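Local coordinates for protein ribonuclease S-F11 (Nicotiana alata, PDB 1IOO) that cleaves RNA as a secreted stylar ribonuclease of the T2 family and takes part in gametophytic self-incompatibility, by which the plant rejects its own pollen, at residues A[21-26]-A[62-67]; A[53-58]-A[99-104]; A[136-141]-A[147-152]. One frame throughout, in Å; residues are numbered along the deposited sequence.

Contact 1. Residues A[21-26]-A[62-67]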
# COMPACT_ATOMS: atom_id res chain seq x y z
N CYS A 21 16.98 -1.73 0.46
CA CYS A 21 16.46 -0.69 1.34
C CYS A 21 17.57 0.10 1.99
O CYS A 21 18.60 -0.45 2.38
CB CYS A 21 15.59 -1.29 2.45
SG CYS A 21 13.96 -1.86 1.88
N GLU A 22 17.35 1.41 2.11
CA GLU A 22 18.29 2.29 2.77
C GLU A 22 17.79 2.64 4.17
O GLU A 22 18.51 3.22 4.98
CB GLU A 22 18.49 3.57 1.96
CG GLU A 22 19.35 3.40 0.72
CD GLU A 22 20.79 3.01 1.04
OE1 GLU A 22 21.31 3.46 2.08
OE2 GLU A 22 21.40 2.26 0.24
N ARG A 23 16.53 2.29 4.43
CA ARG A 23 15.93 2.52 5.74
C ARG A 23 15.70 1.20 6.46
O ARG A 23 15.55 0.16 5.82
CB ARG A 23 14.54 3.19 5.62
CG ARG A 23 14.50 4.58 4.98
CD ARG A 23 15.27 5.62 5.80
NE ARG A 23 14.62 5.92 7.08
CZ ARG A 23 13.63 6.79 7.24
NH1 ARG A 23 13.15 7.45 6.19
NH2 ARG A 23 13.10 7.00 8.45
N ILE A 24 15.71 1.24 7.79
CA ILE A 24 15.40 0.04 8.55
C ILE A 24 13.92 -0.29 8.36
O ILE A 24 13.08 0.60 8.46
CB ILE A 24 15.66 0.25 10.07
CG1 ILE A 24 17.15 0.48 10.32
CG2 ILE A 24 15.16 -0.95 10.87
CD1 ILE A 24 18.04 -0.70 9.98
N ALA A 25 13.61 -1.54 8.05
CA ALA A 25 12.23 -1.93 7.80
C ALA A 25 11.39 -1.86 9.07
O ALA A 25 11.69 -2.53 10.06
CB ALA A 25 12.17 -3.34 7.23
N PRO A 26 10.34 -1.02 9.08
CA PRO A 26 9.49 -0.93 10.28
C PRO A 26 8.77 -2.25 10.48
O PRO A 26 8.51 -2.97 9.51
CB PRO A 26 8.51 0.19 9.92
CG PRO A 26 9.30 1.05 8.99
CD PRO A 26 9.99 0.04 8.12
N ASP A 62 4.86 12.93 9.50
CA ASP A 62 3.83 11.91 9.38
C ASP A 62 4.10 10.98 8.20
O ASP A 62 3.99 9.76 8.33
CB ASP A 62 2.44 12.54 9.22
CG ASP A 62 1.91 13.16 10.50
OD1 ASP A 62 2.39 12.81 11.59
OD2 ASP A 62 0.98 14.00 10.41
N LEU A 63 4.47 11.56 7.07
CA LEU A 63 4.73 10.77 5.88
C LEU A 63 5.99 9.94 6.01
O LEU A 63 6.03 8.80 5.55
CB LEU A 63 4.81 11.67 4.64
CG LEU A 63 3.46 12.23 4.20
CD1 LEU A 63 3.67 13.29 3.12
CD2 LEU A 63 2.56 11.10 3.71
N ASP A 64 7.03 10.49 6.63
CA ASP A 64 8.27 9.74 6.77
C ASP A 64 8.04 8.47 7.57
O ASP A 64 8.73 7.47 7.37
CB ASP A 64 9.37 10.56 7.43
CG ASP A 64 10.68 9.81 7.46
OD1 ASP A 64 11.12 9.40 8.55
OD2 ASP A 64 11.26 9.59 6.38
N LYS A 65 7.08 8.50 8.49
CA LYS A 65 6.78 7.34 9.30
C LYS A 65 5.78 6.40 8.60
O LYS A 65 6.08 5.24 8.37
CB LYS A 65 6.20 7.75 10.66
CG LYS A 65 5.76 6.57 11.51
CD LYS A 65 5.11 7.02 12.82
CE LYS A 65 4.62 5.81 13.60
NZ LYS A 65 3.95 6.20 14.88
N HIS A 66 4.63 6.94 8.23
CA HIS A 66 3.55 6.12 7.67
C HIS A 66 3.74 5.77 6.20
O HIS A 66 3.20 4.77 5.73
CB HIS A 66 2.21 6.82 7.89
CG HIS A 66 1.86 6.97 9.33
ND1 HIS A 66 1.89 8.18 9.99
CD2 HIS A 66 1.53 6.04 10.26
CE1 HIS A 66 1.60 7.98 11.27
NE2 HIS A 66 1.38 6.69 11.45
N TRP A 67 4.47 6.61 5.48
CA TRP A 67 4.77 6.37 4.07
C TRP A 67 6.28 6.39 3.86
O TRP A 67 6.79 6.99 2.92
CB TRP A 67 4.11 7.45 3.19
CG TRP A 67 3.93 7.09 1.73
CD1 TRP A 67 4.78 6.35 0.94
CD2 TRP A 67 2.86 7.51 0.87
NE1 TRP A 67 4.30 6.29 -0.35
CE2 TRP A 67 3.13 7.00 -0.42
CE3 TRP A 67 1.71 8.28 1.07
CZ2 TRP A 67 2.28 7.22 -1.51
CZ3 TRP A 67 0.87 8.50 -0.02
CH2 TRP A 67 1.16 7.98 -1.29
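Arg23 and Asp64 meet in a two-pronged salt bridge that ties the loop after helix 12-18 to helix 57-66. The guanidinium comes in end-on: NH1 of Arg23 gives a hydrogen to OD2 of Asp64 at 2.9 Å, and NH2 of Arg23 gives one to OD1 of Asp64 at 3.1 Å. Both bonds are nearly straight, and both use the syn side of the carboxylate. The two flat groups lie only 12° apart, and each oxygen lies close to the guanidinium plane. Arg23 gets there by a chain bent at both chi2 and chi3, while Asp64 swings its carboxylate off the helix with CG trans to its own N (chi1 -175°). Asp64 is buried, and each of its oxygens has a donor here; Gln74 and Arg78 of helix 74-80 also touch its side chain. The loop's main chain is held too, since Glu22 and Arg23 share backbone hydrogen bonds with Leu70, a residue that probably binds the 3'-phosphate of the RNA, as in relatives. A methionine in place of Arg23 would probably leave both oxygens of the buried carboxylate without these donors and its charge without this mate. Paired and nearly coplanar, the two charges would largely offset each other, and the pair of hydrogen bonds resists turning of either group, a directional link between loop and helix.

Contact 2. Residues A[53-58]-A[99-104]; sequences SYFTGK and YNQNTY
Gln101 reaches across from the first turn of helix 101-113 and uses both ends of its amide on the backbone of Ser53, linking that turn to the chain that leads into helix 57-66. Its NE2 donates to Ser53 O at 2.7 Å, and its OE1 accepts from Ser53 N at 2.8 Å, each bond landing on a lone pair in the carbonyl plane. Two nearly straight bonds, one at each end, hold the amide's rotation. With CG opposite its own backbone N (chi1 -173°) and the chain extended beyond it, Gln101 spans the gap at nearly full length. A water lies beside this pair, donating to OE1 of Gln101 and also hydrogen-bonded to OG of Ser53.

The same amide nitrogen stands over one face of the Phe55 ring, toward its rim, with NE2 of Gln101 3.2 Å from CZ of Phe55. Ring and amide planes are 83° apart, so the amide stands nearly upright on the ring. Asn102 comes from another side: its ND2 is at the ring edge, 3.3 Å from CE2 of Phe55, and here the planes differ by 35°. Beyond the contact, Phe105 meets Phe55 edge-to-face.

Asn100 N-caps the helix that carries these amides. Its OD1 takes Thr103 N at 2.8 Å, and Asn100 N donates to Thr103 OG1, completing a capping box. Chemically, Gln101 pairs with the N-H and the carbonyl of Ser53 much as another peptide group could, and the aromatic ring beside it probably helps to set where that amide lies.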
# COMPACT_ATOMS: atom_id res chain seq x y z
N SER A 53 4.85 19.99 -4.50
CA SER A 53 5.47 20.88 -3.53
C SER A 53 6.05 20.06 -2.39
O SER A 53 5.41 19.11 -1.93
CB SER A 53 4.44 21.86 -2.98
OG SER A 53 3.89 22.64 -4.03
N TYR A 54 7.25 20.39 -1.96
CA TYR A 54 7.89 19.62 -0.91
C TYR A 54 7.24 19.86 0.45
O TYR A 54 7.05 21.00 0.88
CB TYR A 54 9.40 19.91 -0.89
CG TYR A 54 10.05 19.52 -2.20
CD1 TYR A 54 10.04 20.37 -3.30
CD2 TYR A 54 10.62 18.25 -2.36
CE1 TYR A 54 10.56 19.98 -4.54
CE2 TYR A 54 11.14 17.84 -3.59
CZ TYR A 54 11.11 18.71 -4.68
OH TYR A 54 11.61 18.31 -5.89
N PHE A 55 6.88 18.76 1.11
CA PHE A 55 6.25 18.82 2.43
C PHE A 55 7.25 19.21 3.51
O PHE A 55 8.46 18.97 3.40
CB PHE A 55 5.65 17.46 2.79
CG PHE A 55 4.43 17.08 1.98
CD1 PHE A 55 4.45 15.97 1.14
CD2 PHE A 55 3.26 17.82 2.09
CE1 PHE A 55 3.31 15.59 0.43
CE2 PHE A 55 2.11 17.45 1.38
CZ PHE A 55 2.14 16.33 0.55
N THR A 56 6.73 19.81 4.58
CA THR A 56 7.53 20.21 5.72
C THR A 56 6.77 19.97 7.01
O THR A 56 5.60 19.59 6.99
CB THR A 56 7.90 21.72 5.68
OG1 THR A 56 6.69 22.50 5.71
CG2 THR A 56 8.69 22.05 4.43
N GLY A 57 7.45 20.16 8.13
CA GLY A 57 6.82 20.02 9.44
C GLY A 57 6.09 18.74 9.78
O GLY A 57 6.62 17.64 9.61
N LYS A 58 4.86 18.88 10.28
CA LYS A 58 4.06 17.73 10.70
C LYS A 58 3.80 16.76 9.57
O LYS A 58 4.00 15.55 9.73
CB LYS A 58 2.72 18.19 11.29
CG LYS A 58 1.89 17.04 11.84
CD LYS A 58 0.54 17.52 12.35
CE LYS A 58 -0.27 16.39 12.97
NZ LYS A 58 -0.61 15.31 12.00
N TYR A 99 -9.29 15.80 -5.09
CA TYR A 99 -8.17 16.01 -4.17
C TYR A 99 -7.08 16.90 -4.73
O TYR A 99 -6.90 17.03 -5.94
CB TYR A 99 -7.50 14.66 -3.83
CG TYR A 99 -8.46 13.60 -3.37
CD1 TYR A 99 -9.02 12.70 -4.28
CD2 TYR A 99 -8.88 13.56 -2.05
CE1 TYR A 99 -9.97 11.78 -3.87
CE2 TYR A 99 -9.83 12.65 -1.64
CZ TYR A 99 -10.38 11.77 -2.55
OH TYR A 99 -11.36 10.91 -2.14
N ASN A 100 -6.38 17.56 -3.81
CA ASN A 100 -5.19 18.31 -4.15
C ASN A 100 -4.00 17.59 -3.54
O ASN A 100 -4.18 16.54 -2.92
CB ASN A 100 -5.28 19.77 -3.67
CG ASN A 100 -5.56 19.89 -2.19
OD1 ASN A 100 -4.88 19.29 -1.36
ND2 ASN A 100 -6.57 20.69 -1.84
N GLN A 101 -2.79 18.10 -3.71
CA GLN A 101 -1.64 17.37 -3.16
C GLN A 101 -1.80 17.11 -1.67
O GLN A 101 -1.57 16.00 -1.20
CB GLN A 101 -0.34 18.13 -3.39
CG GLN A 101 0.87 17.30 -2.99
CD GLN A 101 2.16 18.06 -3.09
OE1 GLN A 101 2.35 18.86 -4.00
NE2 GLN A 101 3.07 17.81 -2.15
N ASN A 102 -2.22 18.13 -0.93
CA ASN A 102 -2.36 18.02 0.52
C ASN A 102 -3.46 17.03 0.92
O ASN A 102 -3.25 16.22 1.84
CB ASN A 102 -2.65 19.39 1.13
CG ASN A 102 -1.43 20.29 1.13
OD1 ASN A 102 -1.53 21.49 1.40
ND2 ASN A 102 -0.27 19.71 0.85
N THR A 103 -4.61 17.08 0.27
CA THR A 103 -5.70 16.18 0.65
C THR A 103 -5.49 14.77 0.12
O THR A 103 -6.03 13.81 0.67
CB THR A 103 -7.07 16.74 0.25
OG1 THR A 103 -7.11 16.95 -1.16
CG2 THR A 103 -7.31 18.06 0.96
N TYR A 104 -4.71 14.63 -0.95
CA TYR A 104 -4.39 13.31 -1.46
C TYR A 104 -3.51 12.56 -0.46
O TYR A 104 -3.81 11.42 -0.07
CB TYR A 104 -3.69 13.42 -2.82
CG TYR A 104 -3.09 12.12 -3.32
CD1 TYR A 104 -1.72 11.88 -3.22
CD2 TYR A 104 -3.89 11.14 -3.91
CE1 TYR A 104 -1.15 10.70 -3.70
CE2 TYR A 104 -3.33 9.94 -4.39
CZ TYR A 104 -1.96 9.74 -4.28
OH TYR A 104 -1.38 8.58 -4.75
O HOH W 1 1.10 21.47 -4.31

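Contact 3. Residues A[136-141]-A[147-152]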
# COMPACT_ATOMS: atom_id res chain seq x y z
N ASP A 136 -6.90 -18.02 4.25
CA ASP A 136 -6.88 -17.59 5.65
C ASP A 136 -6.47 -16.12 5.76
O ASP A 136 -7.05 -15.36 6.53
CB ASP A 136 -5.95 -18.47 6.48
CG ASP A 136 -6.57 -19.82 6.82
OD1 ASP A 136 -7.77 -20.01 6.53
OD2 ASP A 136 -5.87 -20.68 7.38
N ILE A 137 -5.45 -15.73 5.00
CA ILE A 137 -5.01 -14.35 4.99
C ILE A 137 -6.12 -13.44 4.44
O ILE A 137 -6.47 -12.43 5.05
CB ILE A 137 -3.73 -14.18 4.13
CG1 ILE A 137 -2.58 -14.94 4.79
CG2 ILE A 137 -3.37 -12.69 4.00
CD1 ILE A 137 -1.35 -15.06 3.90
N PHE A 138 -6.66 -13.83 3.30
CA PHE A 138 -7.75 -13.10 2.65
C PHE A 138 -8.93 -12.90 3.62
O PHE A 138 -9.41 -11.78 3.80
CB PHE A 138 -8.20 -13.87 1.41
CG PHE A 138 -9.33 -13.23 0.66
CD1 PHE A 138 -9.09 -12.40 -0.43
CD2 PHE A 138 -10.65 -13.48 1.03
CE1 PHE A 138 -10.15 -11.82 -1.14
CE2 PHE A 138 -11.71 -12.91 0.33
CZ PHE A 138 -11.46 -12.08 -0.75
N ASP A 139 -9.39 -13.99 4.22
CA ASP A 139 -10.52 -13.92 5.15
C ASP A 139 -10.26 -12.97 6.31
O ASP A 139 -11.13 -12.18 6.69
CB ASP A 139 -10.85 -15.32 5.70
CG ASP A 139 -11.52 -16.22 4.68
OD1 ASP A 139 -11.95 -15.71 3.62
OD2 ASP A 139 -11.63 -17.44 4.94
N ALA A 140 -9.06 -13.03 6.88
CA ALA A 140 -8.70 -12.17 8.00
C ALA A 140 -8.79 -10.69 7.62
O ALA A 140 -9.37 -9.88 8.34
CB ALA A 140 -7.30 -12.51 8.49
N ILE A 141 -8.22 -10.34 6.47
CA ILE A 141 -8.23 -8.96 6.02
C ILE A 141 -9.64 -8.48 5.68
O ILE A 141 -10.01 -7.35 5.98
CB ILE A 141 -7.30 -8.77 4.80
CG1 ILE A 141 -5.86 -9.15 5.18
CG2 ILE A 141 -7.36 -7.34 4.29
CD1 ILE A 141 -5.27 -8.33 6.35
N GLU A 147 -15.23 -5.33 1.90
CA GLU A 147 -15.24 -5.84 0.55
C GLU A 147 -13.94 -6.58 0.28
O GLU A 147 -13.00 -6.48 1.08
CB GLU A 147 -15.46 -4.70 -0.46
CG GLU A 147 -16.78 -3.94 -0.25
CD GLU A 147 -18.02 -4.83 -0.34
OE1 GLU A 147 -18.95 -4.64 0.48
OE2 GLU A 147 -18.09 -5.72 -1.23
N ASN A 148 -13.87 -7.31 -0.82
CA ASN A 148 -12.69 -8.10 -1.12
C ASN A 148 -11.42 -7.27 -1.21
O ASN A 148 -11.34 -6.29 -1.95
CB ASN A 148 -12.85 -8.85 -2.45
CG ASN A 148 -13.84 -9.97 -2.36
OD1 ASN A 148 -14.23 -10.38 -1.27
ND2 ASN A 148 -14.26 -10.49 -3.51
N PRO A 149 -10.39 -7.66 -0.43
CA PRO A 149 -9.11 -6.96 -0.44
C PRO A 149 -8.27 -7.65 -1.51
O PRO A 149 -8.69 -8.67 -2.05
CB PRO A 149 -8.57 -7.23 0.95
CG PRO A 149 -9.00 -8.68 1.17
CD PRO A 149 -10.44 -8.66 0.66
N ASP A 150 -7.11 -7.10 -1.83
CA ASP A 150 -6.23 -7.77 -2.77
C ASP A 150 -4.94 -8.17 -2.09
O ASP A 150 -4.14 -7.32 -1.69
CB ASP A 150 -5.92 -6.90 -4.01
CG ASP A 150 -5.19 -7.69 -5.10
OD1 ASP A 150 -5.47 -8.90 -5.26
OD2 ASP A 150 -4.35 -7.11 -5.82
N ILE A 151 -4.77 -9.47 -1.89
CA ILE A 151 -3.56 -10.00 -1.28
C ILE A 151 -2.50 -10.21 -2.35
O ILE A 151 -2.68 -11.04 -3.24
CB ILE A 151 -3.85 -11.33 -0.56
CG1 ILE A 151 -5.06 -11.16 0.38
CG2 ILE A 151 -2.62 -11.79 0.21
CD1 ILE A 151 -4.94 -10.00 1.35
N LYS A 152 -1.41 -9.46 -2.27
CA LYS A 152 -0.36 -9.53 -3.28
C LYS A 152 0.86 -10.27 -2.78
O LYS A 152 1.37 -10.00 -1.70
CB LYS A 152 0.01 -8.11 -3.71
CG LYS A 152 -1.19 -7.29 -4.17
CD LYS A 152 -0.80 -5.87 -4.53
CE LYS A 152 -2.01 -5.04 -4.93
NZ LYS A 152 -1.60 -3.68 -5.35
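Segment 136-141 of helix 134-145 packs against strand segment 150-152, the axes of these short segments 9.0 Å apart at closest approach and their N-to-C directions 137° apart, nearer antiparallel than parallel; Phe138 lies across from Ile151 and Ile141 from Pro149. Phe138 covers the most ground. Its chi1 of 179° turns CG away from the residue's own N and carries the ring out beside the incoming chain. Pro149 sets CD over one ring face in a CH-pi contact, 4.0 Å from the centroid and 28° off the normal. At the ring edge Asn148 brings up its amide, with OD1 3.3 Å from CZ of Phe138; that oxygen is also hydrogen-bonded to Lys142 NZ. The proline ring has a second neighbour one helical turn on, where CG2 of Ile141 rests 3.6 Å from CB of Pro149. Ile151 points at the helix and spreads its branches among three residues: CG2 touches CG2 of Ile137 at 4.0 Å, CD1 meets CG1 of Ile141 at 4.0 Å, and CG1 lies near the backbone CA of Phe138. No hydrogen bond crosses the interface. Leu117 and Leu121 of helix 117-123 and Ile166 of strand 162-170 also touch Ile141, while Leu163 of that strand touches Ile151. A helix followed by a tight connection to a strand of the antiparallel sheet, with its apolar side laid on that strand, belongs to the alpha+beta fold of the RNase T2 family.

Overall arrangement
Contact 3 is the buried, mainly apolar one: aliphatic and aromatic groups close helix 134-145 onto the central sheet, and no hydrogen bond joins its two segments. Contacts 1 and 2 are partly buried and polar, one joining opposite charges, the other a neutral amide to a main chain. Contact 2 lies nearer the surface, with Ser53 and Asn102 exposed; in contact 1 Asp64 is buried and Arg23 partly exposed. Both use helix 57-66, contact 2 at the approach to its start and contact 1 nearer its end. Their segments alternate along the chain, and they touch where Leu63 CD1 meets Phe55 CD1 at 3.4 Å. Contact 3 follows later in sequence, across the chain's centre from both.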